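Local coordinates for protein uroporphyrinogen III cosynthase (HemD) (Helicobacter pylori, PDB 3P9Z) that probably catalyses the cyclisation of the linear tetrapyrrole hydroxymethylbilane to the macrocycle uroporphyrinogen III, a step in the pathway to haem, at residues 39-44 with 66-71; 50-55 with 84-89; 111-116 with 132-137. One frame throughout, in Å; residues are numbered along the deposited sequence.

Contact 1: 39-44 with 66-71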
loop_
_atom_site.group_PDB
_atom_site.type_symbol
_atom_site.label_atom_id
_atom_site.label_comp_id
_atom_site.label_asym_id
_atom_site.label_seq_id
_atom_site.Cartn_x
_atom_site.Cartn_y
_atom_site.Cartn_z
ATOM N N ASN A 39 -14.678 15.492 13.163
ATOM C CA ASN A 39 -14.475 16.630 12.243
ATOM C C ASN A 39 -13.166 16.566 11.439
ATOM O O ASN A 39 -12.783 17.539 10.770
ATOM C CB ASN A 39 -14.592 17.986 12.976
ATOM C CG ASN A 39 -13.679 18.093 14.205
ATOM O OD1 ASN A 39 -12.896 17.183 14.520
ATOM N ND2 ASN A 39 -13.792 19.220 14.918
ATOM N N ALA A 40 -12.488 15.424 11.513
ATOM C CA ALA A 40 -11.311 15.168 10.697
ATOM C C ALA A 40 -11.180 13.690 10.394
ATOM O O ALA A 40 -11.387 12.842 11.268
ATOM C CB ALA A 40 -10.027 15.666 11.405
ATOM N N LEU A 41 -10.818 13.387 9.155
ATOM C CA LEU A 41 -10.475 12.026 8.784
ATOM C C LEU A 41 -8.991 11.988 8.446
ATOM O O LEU A 41 -8.422 12.981 7.974
ATOM C CB LEU A 41 -11.255 11.586 7.550
ATOM C CG LEU A 41 -12.782 11.742 7.471
ATOM C CD1 LEU A 41 -13.212 11.378 6.067
ATOM C CD2 LEU A 41 -13.538 10.900 8.519
ATOM N N ILE A 42 -8.369 10.840 8.661
ATOM C CA ILE A 42 -7.008 10.666 8.198
ATOM C C ILE A 42 -6.820 9.327 7.488
ATOM O O ILE A 42 -7.367 8.302 7.907
ATOM C CB ILE A 42 -5.966 10.953 9.322
ATOM C CG1 ILE A 42 -4.532 10.907 8.762
ATOM C CG2 ILE A 42 -6.152 10.026 10.542
ATOM C CD1 ILE A 42 -3.557 11.603 9.640
ATOM N N PHE A 43 -6.071 9.380 6.386
ATOM C CA PHE A 43 -5.766 8.243 5.541
ATOM C C PHE A 43 -4.252 8.162 5.351
ATOM O O PHE A 43 -3.581 9.199 5.261
ATOM C CB PHE A 43 -6.405 8.428 4.152
ATOM C CG PHE A 43 -7.912 8.521 4.173
ATOM C CD1 PHE A 43 -8.548 9.727 4.466
ATOM C CD2 PHE A 43 -8.689 7.404 3.877
ATOM C CE1 PHE A 43 -9.956 9.827 4.479
ATOM C CE2 PHE A 43 -10.099 7.485 3.872
ATOM C CZ PHE A 43 -10.731 8.692 4.174
ATOM N N THR A 44 -3.728 6.941 5.305
ATOM C CA THR A 44 -2.327 6.704 4.951
ATOM C C THR A 44 -2.226 5.995 3.600
ATOM O O THR A 44 -1.170 5.988 2.995
ATOM C CB THR A 44 -1.617 5.819 5.984
ATOM O OG1 THR A 44 -2.355 4.606 6.127
ATOM C CG2 THR A 44 -1.526 6.498 7.324
ATOM N N GLN A 66 -17.521 12.262 2.776
ATOM C CA GLN A 66 -16.970 13.159 1.769
ATOM C C GLN A 66 -17.069 14.621 2.204
ATOM O O GLN A 66 -16.459 15.505 1.580
ATOM C CB GLN A 66 -17.657 12.953 0.417
ATOM C CG GLN A 66 -17.043 11.809 -0.382
ATOM C CD GLN A 66 -17.937 11.313 -1.516
ATOM O OE1 GLN A 66 -19.164 11.468 -1.488
ATOM N NE2 GLN A 66 -17.323 10.700 -2.511
ATOM N N ASN A 67 -17.829 14.852 3.276
ATOM C CA ASN A 67 -18.053 16.189 3.816
ATOM C C ASN A 67 -17.156 16.538 5.011
ATOM O O ASN A 67 -17.157 17.666 5.468
ATOM C CB ASN A 67 -19.521 16.348 4.207
ATOM C CG ASN A 67 -19.899 17.799 4.487
ATOM O OD1 ASN A 67 -19.692 18.692 3.647
ATOM N ND2 ASN A 67 -20.451 18.045 5.674
ATOM N N ILE A 68 -16.410 15.563 5.522
ATOM C CA ILE A 68 -15.569 15.759 6.698
ATOM C C ILE A 68 -14.135 16.030 6.247
ATOM O O ILE A 68 -13.553 15.210 5.525
ATOM C CB ILE A 68 -15.626 14.537 7.659
ATOM C CG1 ILE A 68 -17.060 14.301 8.140
ATOM C CG2 ILE A 68 -14.645 14.718 8.842
ATOM C CD1 ILE A 68 -17.312 12.913 8.777
ATOM N N PRO A 69 -13.565 17.183 6.644
ATOM C CA PRO A 69 -12.193 17.498 6.201
ATOM C C PRO A 69 -11.228 16.310 6.379
ATOM O O PRO A 69 -11.147 15.727 7.466
ATOM C CB PRO A 69 -11.797 18.698 7.070
ATOM C CG PRO A 69 -13.141 19.360 7.423
ATOM C CD PRO A 69 -14.112 18.218 7.560
ATOM N N ALA A 70 -10.534 15.966 5.289
ATOM C CA ALA A 70 -9.671 14.797 5.215
ATOM C C ALA A 70 -8.192 15.190 5.095
ATOM O O ALA A 70 -7.834 16.095 4.322
ATOM C CB ALA A 70 -10.081 13.920 4.020
ATOM N N TYR A 71 -7.363 14.501 5.876
ATOM C CA TYR A 71 -5.925 14.693 5.916
ATOM C C TYR A 71 -5.264 13.433 5.385
ATOM O O TYR A 71 -5.827 12.325 5.485
ATOM C CB TYR A 71 -5.463 14.980 7.343
ATOM C CG TYR A 71 -5.975 16.312 7.884
ATOM C CD1 TYR A 71 -5.150 17.432 7.902
ATOM C CD2 TYR A 71 -7.279 16.442 8.358
ATOM C CE1 TYR A 71 -5.603 18.638 8.382
ATOM C CE2 TYR A 71 -7.750 17.646 8.845
ATOM C CZ TYR A 71 -6.911 18.736 8.848
ATOM O OH TYR A 71 -7.359 19.929 9.302
#
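Leu41 and Tyr71 join two parallel strands, 40-43 and the edge strand 70-72, through their backbones; the chain returns between them through helices 46-55 and 60-66, a beta-alpha-beta type connection. Leu41 N donates to Pro69 O at 2.9 Å and Leu41 O accepts Tyr71 N at 2.8 Å, bracketing its partner Ala70. A third bond, Phe43 N to Tyr71 O at 3.1 Å, carries the pattern on. The packing is close on the face of Leu41 and Ala70. Leu41 and Ile68 cross there at about a right angle, Leu41 CG lying 3.8 Å from Ile68 CG2. Phe43 has its CG beside the backbone N (chi1 -62°), and its CE1 comes to 4.1 Å from Ala70 CB; Val49 and Leu52 of helix 46-55 cover the same ring. On the other face the Tyr71 ring turns an edge to Leu41 O, with its CE2 4.0 Å from Ala40 CB, and helix 105-108 packs on it through Leu107 and Leu108. The outer end has exposed Asn39 beside partly exposed Ile68 and Pro69. Here Pro69 CD sits 3.5 Å from Asn39 O, while the Asn39 amide turns to the other neighbour, its OD1 accepting Ser112 N. Proline has no N-H, so the next bond of the parallel pattern, from residue 69 to Asn39 O, cannot form.

Contact 2: 50-55 with 84-89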
loop_
_atom_site.group_PDB
_atom_site.type_symbol
_atom_site.label_atom_id
_atom_site.label_comp_id
_atom_site.label_asym_id
_atom_site.label_seq_id
_atom_site.Cartn_x
_atom_site.Cartn_y
_atom_site.Cartn_z
ATOM N N PHE A 50 -10.543 3.779 -1.613
ATOM C CA PHE A 50 -11.261 2.883 -2.534
ATOM C C PHE A 50 -12.244 1.967 -1.818
ATOM O O PHE A 50 -13.309 1.671 -2.337
ATOM C CB PHE A 50 -10.283 2.037 -3.345
ATOM C CG PHE A 50 -9.412 2.833 -4.252
ATOM C CD1 PHE A 50 -9.924 3.930 -4.942
ATOM C CD2 PHE A 50 -8.073 2.482 -4.430
ATOM C CE1 PHE A 50 -9.109 4.676 -5.799
ATOM C CE2 PHE A 50 -7.248 3.222 -5.277
ATOM C CZ PHE A 50 -7.756 4.322 -5.961
ATOM N N SER A 51 -11.861 1.517 -0.631
ATOM C CA SER A 51 -12.721 0.722 0.216
ATOM C C SER A 51 -14.007 1.473 0.543
ATOM O O SER A 51 -15.090 0.917 0.407
ATOM C CB SER A 51 -11.996 0.344 1.514
ATOM O OG SER A 51 -12.856 -0.434 2.352
ATOM N N LEU A 52 -13.893 2.727 0.979
ATOM C CA LEU A 52 -15.084 3.537 1.312
ATOM C C LEU A 52 -15.999 3.724 0.101
ATOM O O LEU A 52 -17.200 3.489 0.185
ATOM C CB LEU A 52 -14.683 4.898 1.903
ATOM C CG LEU A 52 -14.000 4.915 3.274
ATOM C CD1 LEU A 52 -13.658 6.344 3.643
ATOM C CD2 LEU A 52 -14.870 4.267 4.363
ATOM N N LEU A 53 -15.409 4.111 -1.025
ATOM C CA LEU A 53 -16.125 4.243 -2.290
ATOM C C LEU A 53 -16.963 3.004 -2.686
ATOM O O LEU A 53 -18.100 3.140 -3.157
ATOM C CB LEU A 53 -15.137 4.603 -3.409
ATOM C CG LEU A 53 -14.501 5.993 -3.287
ATOM C CD1 LEU A 53 -13.424 6.177 -4.335
ATOM C CD2 LEU A 53 -15.560 7.095 -3.415
ATOM N N GLU A 54 -16.404 1.811 -2.482
ATOM C CA GLU A 54 -17.077 0.568 -2.854
ATOM C C GLU A 54 -18.134 0.098 -1.851
ATOM O O GLU A 54 -19.271 -0.177 -2.239
ATOM C CB GLU A 54 -16.063 -0.556 -3.132
ATOM C CG GLU A 54 -16.718 -1.842 -3.619
ATOM C CD GLU A 54 -15.732 -2.894 -4.119
ATOM O OE1 GLU A 54 -14.923 -2.581 -5.027
ATOM O OE2 GLU A 54 -15.785 -4.046 -3.612
ATOM N N THR A 55 -17.765 -0.015 -0.574
ATOM C CA THR A 55 -18.669 -0.577 0.429
ATOM C C THR A 55 -19.825 0.373 0.757
ATOM O O THR A 55 -20.843 -0.055 1.293
ATOM C CB THR A 55 -17.954 -0.899 1.750
ATOM O OG1 THR A 55 -17.428 0.312 2.293
ATOM C CG2 THR A 55 -16.822 -1.922 1.550
ATOM N N HIS A 84 -11.500 11.858 -5.900
ATOM C CA HIS A 84 -12.743 11.131 -5.669
ATOM C C HIS A 84 -13.764 11.856 -4.797
ATOM O O HIS A 84 -14.560 11.223 -4.112
ATOM C CB HIS A 84 -12.450 9.699 -5.191
ATOM C CG HIS A 84 -11.825 8.842 -6.249
ATOM N ND1 HIS A 84 -12.564 8.186 -7.211
ATOM C CD2 HIS A 84 -10.527 8.563 -6.518
ATOM C CE1 HIS A 84 -11.749 7.528 -8.020
ATOM N NE2 HIS A 84 -10.507 7.743 -7.623
ATOM N N HIS A 85 -13.724 13.191 -4.830
ATOM C CA HIS A 85 -14.778 14.052 -4.264
ATOM C C HIS A 85 -14.829 14.129 -2.727
ATOM O O HIS A 85 -15.843 14.504 -2.145
ATOM C CB HIS A 85 -16.150 13.703 -4.870
ATOM C CG HIS A 85 -16.144 13.677 -6.370
ATOM N ND1 HIS A 85 -16.761 12.687 -7.103
ATOM C CD2 HIS A 85 -15.558 14.503 -7.274
ATOM C CE1 HIS A 85 -16.573 12.913 -8.393
ATOM N NE2 HIS A 85 -15.846 14.009 -8.524
ATOM N N PHE A 86 -13.725 13.791 -2.076
ATOM C CA PHE A 86 -13.627 14.005 -0.637
ATOM C C PHE A 86 -13.244 15.459 -0.409
ATOM O O PHE A 86 -12.700 16.113 -1.310
ATOM C CB PHE A 86 -12.622 13.042 -0.012
ATOM C CG PHE A 86 -13.148 11.637 0.128
ATOM C CD1 PHE A 86 -13.197 10.784 -0.969
ATOM C CD2 PHE A 86 -13.598 11.173 1.356
ATOM C CE1 PHE A 86 -13.689 9.482 -0.836
ATOM C CE2 PHE A 86 -14.093 9.872 1.503
ATOM C CZ PHE A 86 -14.145 9.029 0.411
ATOM N N LYS A 87 -13.589 15.963 0.767
ATOM C CA LYS A 87 -13.190 17.280 1.218
ATOM C C LYS A 87 -11.761 17.259 1.793
ATOM O O LYS A 87 -11.527 16.830 2.927
ATOM C CB LYS A 87 -14.177 17.778 2.276
ATOM C CG LYS A 87 -13.848 19.157 2.824
ATOM C CD LYS A 87 -14.831 19.562 3.915
ATOM C CE LYS A 87 -16.130 20.088 3.322
ATOM N NZ LYS A 87 -17.208 20.090 4.352
ATOM N N VAL A 88 -10.803 17.748 1.021
ATOM C CA VAL A 88 -9.408 17.731 1.478
ATOM C C VAL A 88 -9.075 18.986 2.297
ATOM O O VAL A 88 -9.231 20.106 1.814
ATOM C CB VAL A 88 -8.426 17.571 0.290
ATOM C CG1 VAL A 88 -7.002 17.481 0.785
ATOM C CG2 VAL A 88 -8.801 16.327 -0.539
ATOM N N ALA A 89 -8.608 18.790 3.526
ATOM C CA ALA A 89 -8.267 19.903 4.408
ATOM C C ALA A 89 -7.040 20.675 3.948
ATOM O O ALA A 89 -6.147 20.120 3.306
ATOM C CB ALA A 89 -8.068 19.410 5.827
#
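Phe50 turns a ring edge toward the face of the His84 imidazole, an offset edge-to-face (T-shaped) pair between a helix and the loop after another helix. The planes stand at 88° with centroids 5.8 Å apart, and the closest approach is Phe50 CE1 to His84 NE2 at 3.8 Å. His84 follows helix 75-83, which a Schellman motif terminates: His85, at positive phi, is the C-prime residue, with Phe86 N bonded to Leu81 O and His85 N to Gln82 O. That turn presents both His84 and Phe86 to helix 46-55, and no hydrogen bond joins the two segments. Leu53 serves both rings from its branch point CG, anti to the carbonyl carbon (chi1 -67°). The Leu53 and His84 side chains cross at about a right angle, and Leu53 CD1 lies 3.6 Å from both ND1 and CG of His84. The Phe86 ring is buried, with Leu62 and Gln66 of helix 60-66 and Leu81 also packed on it, whereas Phe50 and His84 are partly exposed; Tyr28 and Thr80 touch Phe50. Leu53 CD2 lies 4.0 Å from Phe86 CE1, and Leu52 CD1 is 4.1 Å from Phe86 CE2.

Contact 3: 111-116 with 132-137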
loop_
_atom_site.group_PDB
_atom_site.type_symbol
_atom_site.label_atom_id
_atom_site.label_comp_id
_atom_site.label_asym_id
_atom_site.label_seq_id
_atom_site.Cartn_x
_atom_site.Cartn_y
_atom_site.Cartn_z
ATOM N N LYS A 111 -8.859 18.327 17.455
ATOM C CA LYS A 111 -9.834 17.713 16.539
ATOM C C LYS A 111 -10.250 16.303 16.995
ATOM O O LYS A 111 -9.476 15.625 17.658
ATOM C CB LYS A 111 -9.266 17.607 15.119
ATOM C CG LYS A 111 -8.809 18.917 14.466
ATOM C CD LYS A 111 -9.934 19.895 14.226
ATOM C CE LYS A 111 -9.428 21.146 13.509
ATOM N NZ LYS A 111 -9.935 21.183 12.122
ATOM N N SER A 112 -11.461 15.875 16.619
ATOM C CA SER A 112 -11.885 14.465 16.740
ATOM C C SER A 112 -11.629 13.754 15.417
ATOM O O SER A 112 -12.324 14.003 14.434
ATOM C CB SER A 112 -13.369 14.370 17.055
ATOM O OG SER A 112 -13.593 14.683 18.409
ATOM N N VAL A 113 -10.637 12.864 15.420
ATOM C CA VAL A 113 -10.093 12.268 14.201
ATOM C C VAL A 113 -10.509 10.796 14.010
ATOM O O VAL A 113 -10.488 9.985 14.951
ATOM C CB VAL A 113 -8.541 12.352 14.189
ATOM C CG1 VAL A 113 -7.974 11.779 12.880
ATOM C CG2 VAL A 113 -8.056 13.788 14.412
ATOM N N LEU A 114 -10.900 10.468 12.788
ATOM C CA LEU A 114 -11.207 9.103 12.431
ATOM C C LEU A 114 -10.161 8.644 11.437
ATOM O O LEU A 114 -10.046 9.199 10.338
ATOM C CB LEU A 114 -12.593 8.996 11.802
ATOM C CG LEU A 114 -13.025 7.590 11.350
ATOM C CD1 LEU A 114 -12.995 6.543 12.512
ATOM C CD2 LEU A 114 -14.409 7.680 10.760
ATOM N N TYR A 115 -9.393 7.646 11.846
ATOM C CA TYR A 115 -8.362 7.052 11.003
ATOM C C TYR A 115 -8.919 5.837 10.260
ATOM O O TYR A 115 -9.227 4.823 10.870
ATOM C CB TYR A 115 -7.171 6.652 11.881
ATOM C CG TYR A 115 -6.040 5.948 11.176
ATOM C CD1 TYR A 115 -5.710 6.240 9.847
ATOM C CD2 TYR A 115 -5.253 5.026 11.864
ATOM C CE1 TYR A 115 -4.638 5.595 9.209
ATOM C CE2 TYR A 115 -4.178 4.382 11.246
ATOM C CZ TYR A 115 -3.874 4.666 9.926
ATOM O OH TYR A 115 -2.809 4.013 9.328
ATOM N N LEU A 116 -9.033 5.939 8.941
ATOM C CA LEU A 116 -9.512 4.810 8.130
ATOM C C LEU A 116 -8.298 4.017 7.673
ATOM O O LEU A 116 -7.463 4.513 6.897
ATOM C CB LEU A 116 -10.403 5.302 6.971
ATOM C CG LEU A 116 -11.539 6.126 7.635
ATOM C CD1 LEU A 116 -11.998 7.342 6.866
ATOM C CD2 LEU A 116 -12.744 5.314 8.121
ATOM N N HIS A 132 1.292 12.100 20.069
ATOM C CA HIS A 132 1.050 13.538 19.873
ATOM C C HIS A 132 -0.169 14.062 20.649
ATOM O O HIS A 132 -0.507 15.241 20.556
ATOM C CB HIS A 132 0.965 13.878 18.380
ATOM C CG HIS A 132 2.301 14.063 17.728
ATOM N ND1 HIS A 132 3.169 13.015 17.493
ATOM C CD2 HIS A 132 2.923 15.176 17.263
ATOM C CE1 HIS A 132 4.265 13.475 16.911
ATOM N NE2 HIS A 132 4.138 14.781 16.753
ATOM N N GLY A 133 -0.803 13.186 21.430
ATOM C CA GLY A 133 -1.995 13.530 22.213
ATOM C C GLY A 133 -3.206 13.912 21.368
ATOM O O GLY A 133 -3.968 14.814 21.742
ATOM N N ILE A 134 -3.386 13.230 20.234
ATOM C CA ILE A 134 -4.519 13.466 19.342
ATOM C C ILE A 134 -5.710 12.589 19.749
ATOM O O ILE A 134 -5.548 11.397 20.002
ATOM C CB ILE A 134 -4.151 13.196 17.856
ATOM C CG1 ILE A 134 -2.867 13.945 17.445
ATOM C CG2 ILE A 134 -5.332 13.504 16.924
ATOM C CD1 ILE A 134 -2.912 15.471 17.553
ATOM N N ASP A 135 -6.893 13.204 19.828
ATOM C CA ASP A 135 -8.149 12.508 20.093
ATOM C C ASP A 135 -8.588 11.792 18.808
ATOM O O ASP A 135 -9.077 12.434 17.867
ATOM C CB ASP A 135 -9.210 13.544 20.517
ATOM C CG ASP A 135 -10.564 12.922 20.860
ATOM O OD1 ASP A 135 -10.732 11.683 20.760
ATOM O OD2 ASP A 135 -11.471 13.701 21.237
ATOM N N PHE A 136 -8.409 10.472 18.769
ATOM C CA PHE A 136 -8.703 9.707 17.554
ATOM C C PHE A 136 -9.374 8.355 17.829
ATOM O O PHE A 136 -9.203 7.767 18.904
ATOM C CB PHE A 136 -7.432 9.512 16.706
ATOM C CG PHE A 136 -6.514 8.438 17.224
ATOM C CD1 PHE A 136 -5.686 8.678 18.318
ATOM C CD2 PHE A 136 -6.489 7.174 16.622
ATOM C CE1 PHE A 136 -4.835 7.672 18.815
ATOM C CE2 PHE A 136 -5.642 6.164 17.108
ATOM C CZ PHE A 136 -4.817 6.418 18.206
ATOM N N LYS A 137 -10.155 7.903 16.853
ATOM C CA LYS A 137 -10.607 6.523 16.749
ATOM C C LYS A 137 -10.084 5.919 15.434
ATOM O O LYS A 137 -9.796 6.649 14.474
ATOM C CB LYS A 137 -12.142 6.428 16.825
ATOM C CG LYS A 137 -12.746 6.785 18.208
ATOM C CD LYS A 137 -12.164 5.903 19.344
ATOM C CE LYS A 137 -12.762 6.226 20.713
ATOM N NZ LYS A 137 -12.539 7.645 21.122
HETATM O O HOH W 1 -7.224 15.874 18.983
#
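Val113 and Phe136 are paired across two parallel strands, and the backbone around them carries three good hydrogen bonds. Val113 N donates to Asp135 O at 2.9 Å, in the plane of that carbonyl. Lys137 N comes to Val113 O at 2.8 Å, nearly along the C=O axis, and Tyr115 N meets Lys137 O at 2.8 Å in an almost perfectly straight bond, 179° at the hydrogen. Over residues 112-116 and 135-137 the two strand directions differ by 33°, and at the start of the pair a water bridges them: it donates to Lys111 O at 2.6 Å and accepts from Asp135 N at 2.8 Å. It stands where the next direct bond of the parallel pattern would be.

Side chains fill in around this frame. Val113 CG2 lies 3.7 Å from Ile134 CG2, and Val113 CB is 4.0 Å from Phe136 CB. On the opposite face Leu114 CD1 lies 3.8 Å from Lys137 O, and the CB of Asp135 packs on Lys111 O. Phe136 CG sits between the backbone N and the carbonyl carbon (chi1 78°), and the ring beyond it packs on Asp126 and Leu129 of helix 125-131. Leu129 also touches Ile134. Tyr115 leads away from the pair to Thr44, where its OH is bonded to the threonine OG1 and to a malonate ion, probably from the crystallisation liquor.

Further out, Gly133 takes positive phi in the Schellman motif that ends helix 125-131 and turns the chain into strand 135-146. The whole is a beta-alpha-beta crossover: strand 112-118, helix 125-131, strand 135-146. Strand 40-43 lies on the other side of strand 112-118, bonding to Ser112, Leu114 and Leu116, while helix 125-131 packs against Tyr115, Ile134 and Phe136.

Contacts 1 and 3 are built from backbone hydrogen bonds in one part of a larger mixed sheet, where strands 70-72, 40-43, 112-118 and 135-146 follow one another; the middle two adjoin, with Leu114 N bonded to Ala40 O. Contact 1 is the more buried, though it lies at the sheet's edge, while contact 3 is partly exposed and takes in a water and charged residues. Contact 2 has no hydrogen bond across it: aromatic rings and leucines join helix 46-55 to the loop after helix 75-83. That loop meets contact 1 through Lys87, whose NZ and O bond to Asn67 O and Ala70 N, whereas contacts 2 and 3 touch through Leu52 and Leu116.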